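Local coordinates for DegV family protein (Eubacterium eligens, PDB 3FDJ), which is of unknown function but probably binds a fatty acid, at residues A[57-62]-A[166-171]; A[80-85]-A[110-115]; A[185-190]-A[197-202]. All blocks are in the same frame, centred on the assembly; numbering follows the deposited sequence. Where two conformers were deposited one is given.

Contact 1 of 3, residues A[57-62]-A[166-171]; sequences RSYTAC and AQNGRV
Gln167 and Asn168, where helix 163-167 ends, reach across to Ser58 with their side-chain amides. Ser58 N donates to Gln167 OE1 at 3.2 Å, with an N-H...O angle of 160°. The donor sits above the carbonyl plane, not within it. Gln167 CG lies between the backbone N and the carbonyl carbon (chi1 75°), and the chain is extended beyond it, with the amide at the far end. Gln167 NE2 is held by Asn164 OD1, and it also donates to a water at 3.1 Å. That water is 2.7 Å from Ser58 OG, which is hydrogen-bonded to Tyr264 OH as well.

Asn168 ND2 makes a weak bond to Ser58 O at 3.4 Å and a further bond to Asn164 O. Asn168 OD1 accepts from a second water at 2.6 Å, and this water accepts from Thr60 N at 2.9 Å. A third water accepts from Arg170 NH1 and donates to Thr60 O. Arg170 NE bonds to Met87 O. Gly169, with positive phi, is the C-prime residue of the Schellman motif that turns the chain from the helix toward Arg170.

Segment 57-62 thus meets a helix end mainly through amides, backbone groups and waters. Such a polar, partly hydrated surface contact probably depends more on hydrogen-bond geometry than on close apolar fit.

Contact 2 of 3, residues A[80-85]-A[110-115]; sequences VVTITA and VRVIDS
Val80 bonds through its backbone to the residues on either side of Val112, and Thr82 to those on either side of Asp114. Val80 N donates to Arg111 O, Ile113 N to Val80 O at 2.7 Å, and Thr82 N to Ile113 O at 2.9 Å. Farther along, Ser115 grips Thr82 O twice, with its N at 3.1 Å and its OG at 2.7 Å. Ser115 OG lies between the backbone N and the carbonyl carbon (chi1 68°), which places it on the same acceptor as its own N. Side chains add apolar contacts. Thr82 CG2 meets Val112 CG1 at 3.8 Å, on the face with Val80. Val81 CG2 approaches Ile113 CD1 on the other.

This is the parallel strand pair of a beta-alpha-beta unit, strand 77-82, helix 90-102, strand 109-114. Tyr91 of the helix packs on Thr82, Val112 and Asp114. Helices 120-134 and 139-150 pack on Val81 and Ile113, respectively.

Asp114 OD1 accepts from Ala85 N at 3.1 Å, met from above the carboxylate plane, and also from Lys116 N. Asp114 OD2 takes a water at 2.7 Å that also donates to Thr84 OG1. An alanine at Asp114 would probably leave Ala85 N and Lys116 N without this shared acceptor and residues 84-85 less firmly held. Thr84 OG1 is held in turn by Gly194 O. Further back, Ile113 CG1 sits over the centre of the Arg111 guanidinium, whose NH2 makes salt bridges to Asp143 and Asp147.

Contact 3 of 3, residues A[185-190]-A[197-202]; sequences SVIGTA and EAIGKC
Ile187 faces two residues of the partner strand, Ile199 and Gly200, in a classic beta bulge. Ile187 O takes Ile199 N at 2.7 Å and, weakly, Gly200 N at 3.3 Å. Ile187 N donates to Gly200 O. In the bulge, Ile199 points toward segment 185-190. Its CD1 comes 3.9 Å from Thr189 CB, while its CB lies 4.2 Å from Ile187 CG2. Ile199 therefore wedges between these two side chains, and Leu215 of helix 205-219 touches it as well.

Gly200 leaves Ile187 without a facing side chain, and Ile187 leans instead on Ile199 and Cys202. Ile187 CG1 is anti to the carbonyl carbon (chi1 -59°), and chi2 (171°) extends the chain to CD1, which rests 3.8 Å from Cys202 CB. Leu208 packs on both residues. At the other end Glu197 lies alongside Thr189, pointing the same way. On the opposite face Val186 CG1 meets Ala198 CB at 4.0 Å. Gly188 and Ala198 form a non-hydrogen-bonded pair, CA to CA 4.2 Å.

Strand 196-203 of this hairpin is the outermost on its side of the sheet. The cross-strand hydrogen bonds are all backbone to backbone, so side chains probably influence the pairing mainly through their shape.

In the fold
Contacts 1 and 2, centred 20 Å apart, reach the same sheet, and contact 2 is nested in the chain between the segments of contact 1. Contact 3 belongs to the other sheet, centred 19 Å from contact 1 and 24 Å from contact 2. The contacts do not touch, but hydrogen bonds run from contacts 1 and 2 to residues close to the next: Arg170 NE to Met87 O, just after 80-85, and Thr84 OG1 to Gly194 O, in the hairpin turn. Bound hexaethylene glycol, probably from crystallisation, lies about 3 Å from the Thr60 side chain and about 4 Å from that of Ile83. This may mark a pocket. Ile184, next to contact 3, belongs to the sodium site.

Contact 1 of 3, residues A[57-62]-A[166-171]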
ATOM      1  N   ARG A  57       6.291  17.609 -15.360  0.50 18.27           N
ATOM      2  CA  ARG A  57       6.013  16.216 -15.078  0.50 17.65           C
ATOM      3  C   ARG A  57       6.730  15.782 -13.814  0.50 16.23           C
ATOM      4  O   ARG A  57       7.750  16.350 -13.445  0.50 15.68           O
ATOM      5  CB  ARG A  57       6.466  15.348 -16.248  0.50 17.92           C
ATOM      6  CG  ARG A  57       5.748  15.674 -17.549  0.50 18.90           C
ATOM      7  CD  ARG A  57       6.521  15.184 -18.754  0.50 19.62           C
ATOM      8  NE  ARG A  57       7.356  16.229 -19.351  0.50 20.79           N
ATOM      9  CZ  ARG A  57       8.664  16.365 -19.145  0.50 19.99           C
ATOM     10  NH1 ARG A  57       9.315  15.540 -18.345  0.50 21.15           N
ATOM     11  NH2 ARG A  57       9.329  17.329 -19.744  0.50 19.99           N
ATOM     12  N   SER A  58       6.175  14.777 -13.149  1.00 15.02           N
ATOM     13  CA  SER A  58       6.843  14.147 -12.030  1.00 13.73           C
ATOM     14  C   SER A  58       6.711  12.647 -12.211  1.00 12.78           C
ATOM     15  O   SER A  58       5.824  12.174 -12.931  1.00 11.01           O
ATOM     16  CB  SER A  58       6.266  14.601 -10.689  1.00 13.75           C
ATOM     17  OG  SER A  58       4.862  14.486 -10.679  1.00 13.37           O
ATOM     18  N   TYR A  59       7.609  11.928 -11.549  1.00 12.14           N
ATOM     19  CA  TYR A  59       7.862  10.521 -11.818  1.00 12.54           C
ATOM     20  C   TYR A  59       8.114   9.763 -10.538  1.00 11.92           C
ATOM     21  O   TYR A  59       8.456  10.361  -9.527  1.00 12.54           O
ATOM     22  CB  TYR A  59       9.128  10.378 -12.662  1.00 13.26           C
ATOM     23  CG  TYR A  59       9.148  11.231 -13.899  1.00 14.39           C
ATOM     24  CD1 TYR A  59       8.562  10.785 -15.078  1.00 17.60           C
ATOM     25  CD2 TYR A  59       9.719  12.487 -13.883  1.00 16.13           C
ATOM     26  CE1 TYR A  59       8.556  11.575 -16.219  1.00 17.66           C
ATOM     27  CE2 TYR A  59       9.737  13.272 -15.011  1.00 17.72           C
ATOM     28  CZ  TYR A  59       9.153  12.809 -16.175  1.00 18.18           C
ATOM     29  OH  TYR A  59       9.166  13.594 -17.300  1.00 17.75           O
ATOM     30  N   THR A  60       7.947   8.440 -10.586  1.00 11.45           N
ATOM     31  CA  THR A  60       8.385   7.585  -9.514  1.00 10.89           C
ATOM     32  C   THR A  60       9.318   6.505 -10.050  1.00 11.36           C
ATOM     33  O   THR A  60       9.284   6.166 -11.234  1.00 11.34           O
ATOM     34  CB  THR A  60       7.194   6.940  -8.743  1.00 10.96           C
ATOM     35  OG1 THR A  60       6.392   6.136  -9.627  1.00 10.04           O
ATOM     36  CG2 THR A  60       6.324   8.042  -8.114  1.00 11.45           C
ATOM     37  N   ALA A  61      10.139   5.963  -9.164  1.00 11.34           N
ATOM     38  CA  ALA A  61      11.073   4.900  -9.530  1.00 11.62           C
ATOM     39  C   ALA A  61      11.079   3.828  -8.455  1.00 11.90           C
ATOM     40  O   ALA A  61      11.008   4.136  -7.263  1.00 10.82           O
ATOM     41  CB  ALA A  61      12.468   5.468  -9.695  1.00 11.50           C
ATOM     42  N   CYS A  62      11.221   2.573  -8.879  1.00 12.03           N
ATOM     43  CA  CYS A  62      11.326   1.462  -7.926  1.00 12.59           C
ATOM     44  C   CYS A  62      12.730   1.453  -7.293  1.00 11.48           C
ATOM     45  O   CYS A  62      13.640   2.169  -7.762  1.00 11.57           O
ATOM     46  CB  CYS A  62      11.015   0.148  -8.627  1.00 12.98           C
ATOM     47  SG  CYS A  62      12.270  -0.324  -9.762  1.00 20.78           S
ATOM     48  N   ALA A 166      -2.696   9.550 -13.432  1.00  9.36           N
ATOM     49  CA  ALA A 166      -2.986   9.734 -14.846  1.00  9.84           C
ATOM     50  C   ALA A 166      -1.752  10.155 -15.630  1.00 10.15           C
ATOM     51  O   ALA A 166      -1.509   9.606 -16.705  1.00  9.77           O
ATOM     52  CB  ALA A 166      -4.138  10.744 -15.058  1.00  9.00           C
ATOM     53  N   GLN A 167      -0.949  11.084 -15.102  1.00 10.30           N
ATOM     54  CA  GLN A 167       0.209  11.547 -15.874  1.00 10.92           C
ATOM     55  C   GLN A 167       1.256  10.450 -15.982  1.00 11.50           C
ATOM     56  O   GLN A 167       2.072  10.484 -16.885  1.00 11.34           O
ATOM     57  CB  GLN A 167       0.827  12.830 -15.302  1.00 12.01           C
ATOM     58  CG  GLN A 167       1.635  12.644 -14.033  1.00 13.22           C
ATOM     59  CD  GLN A 167       2.396  13.897 -13.618  1.00 16.76           C
ATOM     60  OE1 GLN A 167       3.232  14.413 -14.376  1.00 16.06           O
ATOM     61  NE2 GLN A 167       2.143  14.368 -12.399  1.00 15.30           N
ATOM     62  N   ASN A 168       1.218   9.485 -15.066  1.00 11.23           N
ATOM     63  CA  ASN A 168       2.128   8.338 -15.110  1.00 11.83           C
ATOM     64  C   ASN A 168       1.548   7.083 -15.774  1.00 12.49           C
ATOM     65  O   ASN A 168       2.150   5.998 -15.694  1.00 12.22           O
ATOM     66  CB  ASN A 168       2.642   8.035 -13.697  1.00 11.68           C
ATOM     67  CG  ASN A 168       3.698   9.026 -13.245  1.00 12.93           C
ATOM     68  OD1 ASN A 168       4.848   8.985 -13.711  1.00 14.64           O
ATOM     69  ND2 ASN A 168       3.321   9.931 -12.366  1.00 10.10           N
ATOM     70  N   GLY A 169       0.399   7.233 -16.435  1.00 12.51           N
ATOM     71  CA  GLY A 169      -0.229   6.146 -17.181  1.00 13.49           C
ATOM     72  C   GLY A 169      -0.828   5.049 -16.327  1.00 14.46           C
ATOM     73  O   GLY A 169      -0.994   3.922 -16.796  1.00 14.98           O
ATOM     74  N   ARG A 170      -1.159   5.356 -15.076  1.00 14.25           N
ATOM     75  CA  ARG A 170      -1.662   4.317 -14.172  1.00 14.58           C
ATOM     76  C   ARG A 170      -3.178   4.299 -13.981  1.00 14.94           C
ATOM     77  O   ARG A 170      -3.714   3.390 -13.330  1.00 16.35           O
ATOM     78  CB  ARG A 170      -0.897   4.375 -12.846  1.00 14.60           C
ATOM     79  CG  ARG A 170       0.496   3.826 -13.098  1.00 18.11           C
ATOM     80  CD  ARG A 170       1.483   4.092 -12.032  1.00 20.63           C
ATOM     81  NE  ARG A 170       2.642   3.245 -12.307  1.00 22.76           N
ATOM     82  CZ  ARG A 170       3.868   3.669 -12.603  1.00 23.80           C
ATOM     83  NH1 ARG A 170       4.815   2.778 -12.853  1.00 24.63           N
ATOM     84  NH2 ARG A 170       4.167   4.964 -12.626  1.00 25.02           N
ATOM     85  N   VAL A 171      -3.865   5.275 -14.554  1.00 14.52           N
ATOM     86  CA  VAL A 171      -5.322   5.266 -14.604  1.00 14.65           C
ATOM     87  C   VAL A 171      -5.723   5.951 -15.896  1.00 14.58           C
ATOM     88  O   VAL A 171      -4.979   6.803 -16.391  1.00 13.45           O
ATOM     89  CB  VAL A 171      -5.935   5.993 -13.367  1.00 14.97           C
ATOM     90  CG1 VAL A 171      -5.899   7.527 -13.557  1.00 13.37           C
ATOM     91  CG2 VAL A 171      -7.343   5.523 -13.095  1.00 16.81           C
TER
HETATM   92  O   HOH W   1       3.905  16.858 -11.644  1.00 15.23           O
HETATM   93  O   HOH W   2       6.784   7.334 -13.052  1.00 19.55           O
HETATM   94  O   HOH W   3       7.366   4.103 -12.802  1.00 36.91           O

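Contact 2 of 3, residues A[80-85]-A[110-115]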
ATOM      1  N   VAL A  80       9.510 -10.886   1.396  1.00  8.91           N
ATOM      2  CA  VAL A  80       9.523  -9.553   0.802  1.00  9.07           C
ATOM      3  C   VAL A  80       8.147  -9.255   0.264  1.00 10.17           C
ATOM      4  O   VAL A  80       7.638 -10.029  -0.559  1.00 12.73           O
ATOM      5  CB  VAL A  80      10.540  -9.466  -0.350  1.00  8.48           C
ATOM      6  CG1 VAL A  80      10.667  -8.010  -0.824  1.00 10.85           C
ATOM      7  CG2 VAL A  80      11.924 -10.016   0.072  1.00  9.88           C
ATOM      8  N   VAL A  81       7.526  -8.154   0.696  1.00  8.64           N
ATOM      9  CA  VAL A  81       6.202  -7.778   0.172  1.00  8.78           C
ATOM     10  C   VAL A  81       6.357  -6.576  -0.748  1.00  8.98           C
ATOM     11  O   VAL A  81       7.011  -5.596  -0.390  1.00  9.01           O
ATOM     12  CB  VAL A  81       5.215  -7.484   1.312  1.00  9.07           C
ATOM     13  CG1 VAL A  81       3.807  -7.125   0.755  1.00  9.30           C
ATOM     14  CG2 VAL A  81       5.129  -8.699   2.266  1.00  8.33           C
ATOM     15  N   THR A  82       5.810  -6.669  -1.954  1.00  9.10           N
ATOM     16  CA  THR A  82       5.927  -5.581  -2.911  1.00  9.39           C
ATOM     17  C   THR A  82       4.564  -5.046  -3.338  1.00  9.59           C
ATOM     18  O   THR A  82       3.558  -5.724  -3.264  1.00  9.96           O
ATOM     19  CB  THR A  82       6.713  -5.953  -4.207  1.00  9.82           C
ATOM     20  OG1 THR A  82       5.917  -6.776  -5.065  1.00 10.64           O
ATOM     21  CG2 THR A  82       8.069  -6.679  -3.894  1.00 10.88           C
ATOM     22  N   ILE A  83       4.567  -3.796  -3.770  0.50  9.48           N
ATOM     23  CA  ILE A  83       3.437  -3.184  -4.456  0.50  9.44           C
ATOM     24  C   ILE A  83       3.154  -3.990  -5.737  0.50  9.15           C
ATOM     25  O   ILE A  83       4.048  -4.635  -6.307  0.50  8.04           O
ATOM     26  CB  ILE A  83       3.753  -1.692  -4.731  0.50  9.63           C
ATOM     27  CG1 ILE A  83       2.618  -0.962  -5.497  0.50  9.22           C
ATOM     28  CG2 ILE A  83       5.053  -1.580  -5.465  0.50 10.87           C
ATOM     29  CD1 ILE A  83       2.735   0.558  -5.385  0.50 10.50           C
ATOM     30  N   THR A  84       1.893  -3.981  -6.151  1.00  9.09           N
ATOM     31  CA  THR A  84       1.424  -4.724  -7.302  1.00  9.27           C
ATOM     32  C   THR A  84       2.351  -4.711  -8.525  1.00  8.68           C
ATOM     33  O   THR A  84       2.787  -3.657  -9.034  1.00  8.44           O
ATOM     34  CB  THR A  84       0.013  -4.255  -7.722  1.00  9.29           C
ATOM     35  OG1 THR A  84      -0.369  -4.955  -8.909  1.00 11.97           O
ATOM     36  CG2 THR A  84      -0.039  -2.739  -7.948  1.00 10.86           C
ATOM     37  N   ALA A  85       2.635  -5.914  -9.006  1.00  8.04           N
ATOM     38  CA  ALA A  85       3.379  -6.081 -10.241  1.00  9.12           C
ATOM     39  C   ALA A  85       2.563  -5.568 -11.426  1.00 10.51           C
ATOM     40  O   ALA A  85       3.097  -5.340 -12.507  1.00 12.10           O
ATOM     41  CB  ALA A  85       3.730  -7.550 -10.437  1.00  8.78           C
ATOM     42  N   VAL A 110      14.114 -17.073   0.277  1.00  8.63           N
ATOM     43  CA  VAL A 110      13.534 -15.769   0.089  1.00  7.94           C
ATOM     44  C   VAL A 110      12.280 -15.893  -0.728  1.00  9.09           C
ATOM     45  O   VAL A 110      12.309 -16.452  -1.828  1.00  9.17           O
ATOM     46  CB  VAL A 110      14.515 -14.818  -0.641  1.00  8.51           C
ATOM     47  CG1 VAL A 110      13.906 -13.413  -0.775  1.00  9.22           C
ATOM     48  CG2 VAL A 110      15.878 -14.753   0.110  1.00  8.01           C
ATOM     49  N   ARG A 111      11.177 -15.381  -0.209  1.00  8.73           N
ATOM     50  CA  ARG A 111       9.910 -15.409  -0.939  1.00  9.27           C
ATOM     51  C   ARG A 111       9.544 -13.976  -1.209  1.00  9.49           C
ATOM     52  O   ARG A 111       9.437 -13.178  -0.264  1.00 10.86           O
ATOM     53  CB  ARG A 111       8.810 -16.089  -0.129  1.00  9.65           C
ATOM     54  CG  ARG A 111       7.388 -15.780  -0.635  1.00 10.03           C
ATOM     55  CD  ARG A 111       7.110 -16.358  -2.033  1.00 12.96           C
ATOM     56  NE  ARG A 111       5.930 -15.723  -2.645  1.00 12.89           N
ATOM     57  CZ  ARG A 111       4.654 -15.990  -2.340  1.00 14.14           C
ATOM     58  NH1 ARG A 111       3.694 -15.349  -2.976  1.00 13.72           N
ATOM     59  NH2 ARG A 111       4.318 -16.904  -1.433  1.00 13.55           N
ATOM     60  N   VAL A 112       9.381 -13.645  -2.486  1.00  8.47           N
ATOM     61  CA  VAL A 112       8.886 -12.322  -2.868  1.00  8.40           C
ATOM     62  C   VAL A 112       7.384 -12.464  -3.124  1.00  8.79           C
ATOM     63  O   VAL A 112       6.971 -13.313  -3.926  1.00  8.56           O
ATOM     64  CB  VAL A 112       9.595 -11.752  -4.084  1.00  7.95           C
ATOM     65  CG1 VAL A 112       9.059 -10.349  -4.385  1.00  8.47           C
ATOM     66  CG2 VAL A 112      11.140 -11.714  -3.903  1.00  6.98           C
ATOM     67  N   ILE A 113       6.609 -11.644  -2.409  1.00  8.42           N
ATOM     68  CA  ILE A 113       5.139 -11.632  -2.474  1.00  8.48           C
ATOM     69  C   ILE A 113       4.680 -10.401  -3.240  1.00  8.53           C
ATOM     70  O   ILE A 113       4.854  -9.267  -2.788  1.00  8.89           O
ATOM     71  CB  ILE A 113       4.483 -11.623  -1.077  1.00  9.38           C
ATOM     72  CG1 ILE A 113       4.948 -12.812  -0.247  1.00 10.28           C
ATOM     73  CG2 ILE A 113       2.934 -11.601  -1.214  1.00  8.17           C
ATOM     74  CD1 ILE A 113       4.551 -12.697   1.219  1.00  9.81           C
ATOM     75  N   ASP A 114       4.117 -10.636  -4.421  1.00  9.04           N
ATOM     76  CA  ASP A 114       3.405  -9.594  -5.154  1.00  9.51           C
ATOM     77  C   ASP A 114       2.096  -9.416  -4.402  1.00  9.52           C
ATOM     78  O   ASP A 114       1.257 -10.307  -4.404  1.00 10.17           O
ATOM     79  CB  ASP A 114       3.134 -10.048  -6.584  1.00  9.89           C
ATOM     80  CG  ASP A 114       2.223  -9.089  -7.366  1.00 11.64           C
ATOM     81  OD1 ASP A 114       1.936  -7.986  -6.878  1.00 12.23           O
ATOM     82  OD2 ASP A 114       1.790  -9.487  -8.468  1.00 14.70           O
ATOM     83  N   SER A 115       1.932  -8.279  -3.745  1.00 10.46           N
ATOM     84  CA  SER A 115       0.719  -8.033  -2.963  1.00 10.55           C
ATOM     85  C   SER A 115      -0.515  -7.880  -3.817  1.00 11.24           C
ATOM     86  O   SER A 115      -1.611  -7.939  -3.272  1.00 11.70           O
ATOM     87  CB  SER A 115       0.853  -6.782  -2.104  1.00 10.27           C
ATOM     88  OG  SER A 115       0.905  -5.599  -2.890  1.00  9.90           O
TER
HETATM   89  O   HOH W   4      -0.234  -7.953  -9.463  1.00 19.36           O

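Contact 3 of 3, residues A[185-190]-A[197-202]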
ATOM      1  N   SER A 185     -14.858  12.936  -5.497  1.00  9.94           N
ATOM      2  CA  SER A 185     -13.845  11.898  -5.360  1.00 11.02           C
ATOM      3  C   SER A 185     -14.179  10.692  -6.211  1.00 10.11           C
ATOM      4  O   SER A 185     -15.340  10.462  -6.523  1.00 10.65           O
ATOM      5  CB  SER A 185     -13.786  11.443  -3.913  1.00 11.14           C
ATOM      6  OG  SER A 185     -13.383  12.504  -3.075  1.00 13.91           O
ATOM      7  N   VAL A 186     -13.158   9.918  -6.566  1.00 10.16           N
ATOM      8  CA  VAL A 186     -13.326   8.643  -7.242  1.00 10.09           C
ATOM      9  C   VAL A 186     -13.044   7.537  -6.268  1.00 10.53           C
ATOM     10  O   VAL A 186     -12.024   7.566  -5.549  1.00 11.07           O
ATOM     11  CB  VAL A 186     -12.404   8.488  -8.450  1.00 10.31           C
ATOM     12  CG1 VAL A 186     -12.452   7.039  -9.015  1.00 11.79           C
ATOM     13  CG2 VAL A 186     -12.759   9.544  -9.510  1.00 11.58           C
ATOM     14  N   ILE A 187     -13.969   6.582  -6.219  1.00  9.66           N
ATOM     15  CA  ILE A 187     -13.831   5.407  -5.371  1.00 10.35           C
ATOM     16  C   ILE A 187     -13.282   4.260  -6.221  1.00 10.28           C
ATOM     17  O   ILE A 187     -13.767   3.995  -7.326  1.00 11.24           O
ATOM     18  CB  ILE A 187     -15.199   4.992  -4.771  1.00 10.06           C
ATOM     19  CG1 ILE A 187     -15.791   6.119  -3.937  1.00 14.66           C
ATOM     20  CG2 ILE A 187     -15.029   3.733  -3.891  1.00 12.01           C
ATOM     21  CD1 ILE A 187     -17.262   5.829  -3.508  1.00 16.17           C
ATOM     22  N   GLY A 188     -12.251   3.597  -5.725  1.00 10.07           N
ATOM     23  CA  GLY A 188     -11.630   2.484  -6.430  1.00  9.99           C
ATOM     24  C   GLY A 188     -11.451   1.253  -5.567  1.00 10.14           C
ATOM     25  O   GLY A 188     -11.660   1.279  -4.340  1.00 10.72           O
ATOM     26  N   THR A 189     -11.108   0.159  -6.227  1.00 10.65           N
ATOM     27  CA  THR A 189     -10.668  -1.052  -5.548  1.00 10.38           C
ATOM     28  C   THR A 189      -9.458  -1.627  -6.272  1.00 10.73           C
ATOM     29  O   THR A 189      -9.213  -1.326  -7.445  1.00 11.46           O
ATOM     30  CB  THR A 189     -11.827  -2.086  -5.447  1.00 11.20           C
ATOM     31  OG1 THR A 189     -11.451  -3.181  -4.596  1.00 11.42           O
ATOM     32  CG2 THR A 189     -12.245  -2.599  -6.825  1.00 10.90           C
ATOM     33  N   ALA A 190      -8.680  -2.444  -5.563  1.00 10.69           N
ATOM     34  CA  ALA A 190      -7.621  -3.217  -6.211  1.00 10.98           C
ATOM     35  C   ALA A 190      -8.288  -4.362  -6.973  1.00 11.59           C
ATOM     36  O   ALA A 190      -9.057  -5.154  -6.396  1.00 11.08           O
ATOM     37  CB  ALA A 190      -6.599  -3.723  -5.169  1.00 10.97           C
ATOM     38  N   GLU A 197      -9.185  -0.270 -10.119  1.00 15.50           N
ATOM     39  CA  GLU A 197     -10.470  -0.429 -10.783  1.00 17.11           C
ATOM     40  C   GLU A 197     -11.409   0.619 -10.197  1.00 16.47           C
ATOM     41  O   GLU A 197     -11.701   0.563  -9.024  1.00 15.43           O
ATOM     42  CB  GLU A 197     -10.984  -1.824 -10.477  1.00 18.15           C
ATOM     43  CG  GLU A 197     -12.225  -2.252 -11.183  1.00 23.36           C
ATOM     44  CD  GLU A 197     -12.226  -3.760 -11.286  1.00 31.19           C
ATOM     45  OE1 GLU A 197     -12.356  -4.413 -10.226  1.00 35.71           O
ATOM     46  OE2 GLU A 197     -12.029  -4.290 -12.407  1.00 36.86           O
ATOM     47  N   ALA A 198     -11.873   1.567 -11.009  1.00 16.11           N
ATOM     48  CA  ALA A 198     -12.760   2.615 -10.500  1.00 16.52           C
ATOM     49  C   ALA A 198     -14.177   2.043 -10.315  1.00 16.59           C
ATOM     50  O   ALA A 198     -14.708   1.386 -11.197  1.00 17.37           O
ATOM     51  CB  ALA A 198     -12.755   3.834 -11.453  1.00 16.67           C
ATOM     52  N   ILE A 199     -14.746   2.265  -9.142  1.00 16.50           N
ATOM     53  CA  ILE A 199     -16.055   1.755  -8.769  1.00 17.27           C
ATOM     54  C   ILE A 199     -17.108   2.827  -9.040  1.00 16.04           C
ATOM     55  O   ILE A 199     -18.229   2.527  -9.429  1.00 15.70           O
ATOM     56  CB  ILE A 199     -16.098   1.425  -7.245  1.00 17.79           C
ATOM     57  CG1 ILE A 199     -15.388   0.105  -6.962  1.00 19.47           C
ATOM     58  CG2 ILE A 199     -17.558   1.391  -6.733  1.00 20.70           C
ATOM     59  CD1 ILE A 199     -15.301  -0.222  -5.503  1.00 21.68           C
ATOM     60  N   GLY A 200     -16.750   4.077  -8.812  1.00 15.61           N
ATOM     61  CA  GLY A 200     -17.665   5.170  -9.025  1.00 16.63           C
ATOM     62  C   GLY A 200     -17.190   6.474  -8.432  1.00 16.88           C
ATOM     63  O   GLY A 200     -16.126   6.559  -7.899  1.00 15.38           O
ATOM     64  N   LYS A 201     -18.010   7.503  -8.557  1.00 18.18           N
ATOM     65  CA  LYS A 201     -17.658   8.832  -8.059  1.00 18.20           C
ATOM     66  C   LYS A 201     -18.456   9.088  -6.817  1.00 18.34           C
ATOM     67  O   LYS A 201     -19.464   8.420  -6.553  1.00 18.34           O
ATOM     68  CB  LYS A 201     -17.987   9.893  -9.103  1.00 19.19           C
ATOM     69  CG  LYS A 201     -19.449  10.230  -9.189  1.00 19.76           C
ATOM     70  CD  LYS A 201     -19.771  11.024 -10.401  1.00 23.30           C
ATOM     71  CE  LYS A 201     -20.375  12.328 -10.061  1.00 23.89           C
ATOM     72  NZ  LYS A 201     -20.368  13.200 -11.261  1.00 25.83           N
ATOM     73  N   CYS A 202     -18.056  10.104  -6.072  1.00 18.05           N
ATOM     74  CA  CYS A 202     -18.714  10.381  -4.851  1.00 18.51           C
ATOM     75  C   CYS A 202     -18.627  11.852  -4.471  1.00 17.31           C
ATOM     76  O   CYS A 202     -17.544  12.421  -4.465  1.00 15.73           O
ATOM     77  CB  CYS A 202     -18.023   9.520  -3.816  1.00 20.34           C
ATOM     78  SG  CYS A 202     -18.885   9.474  -2.367  1.00 25.66           S
TER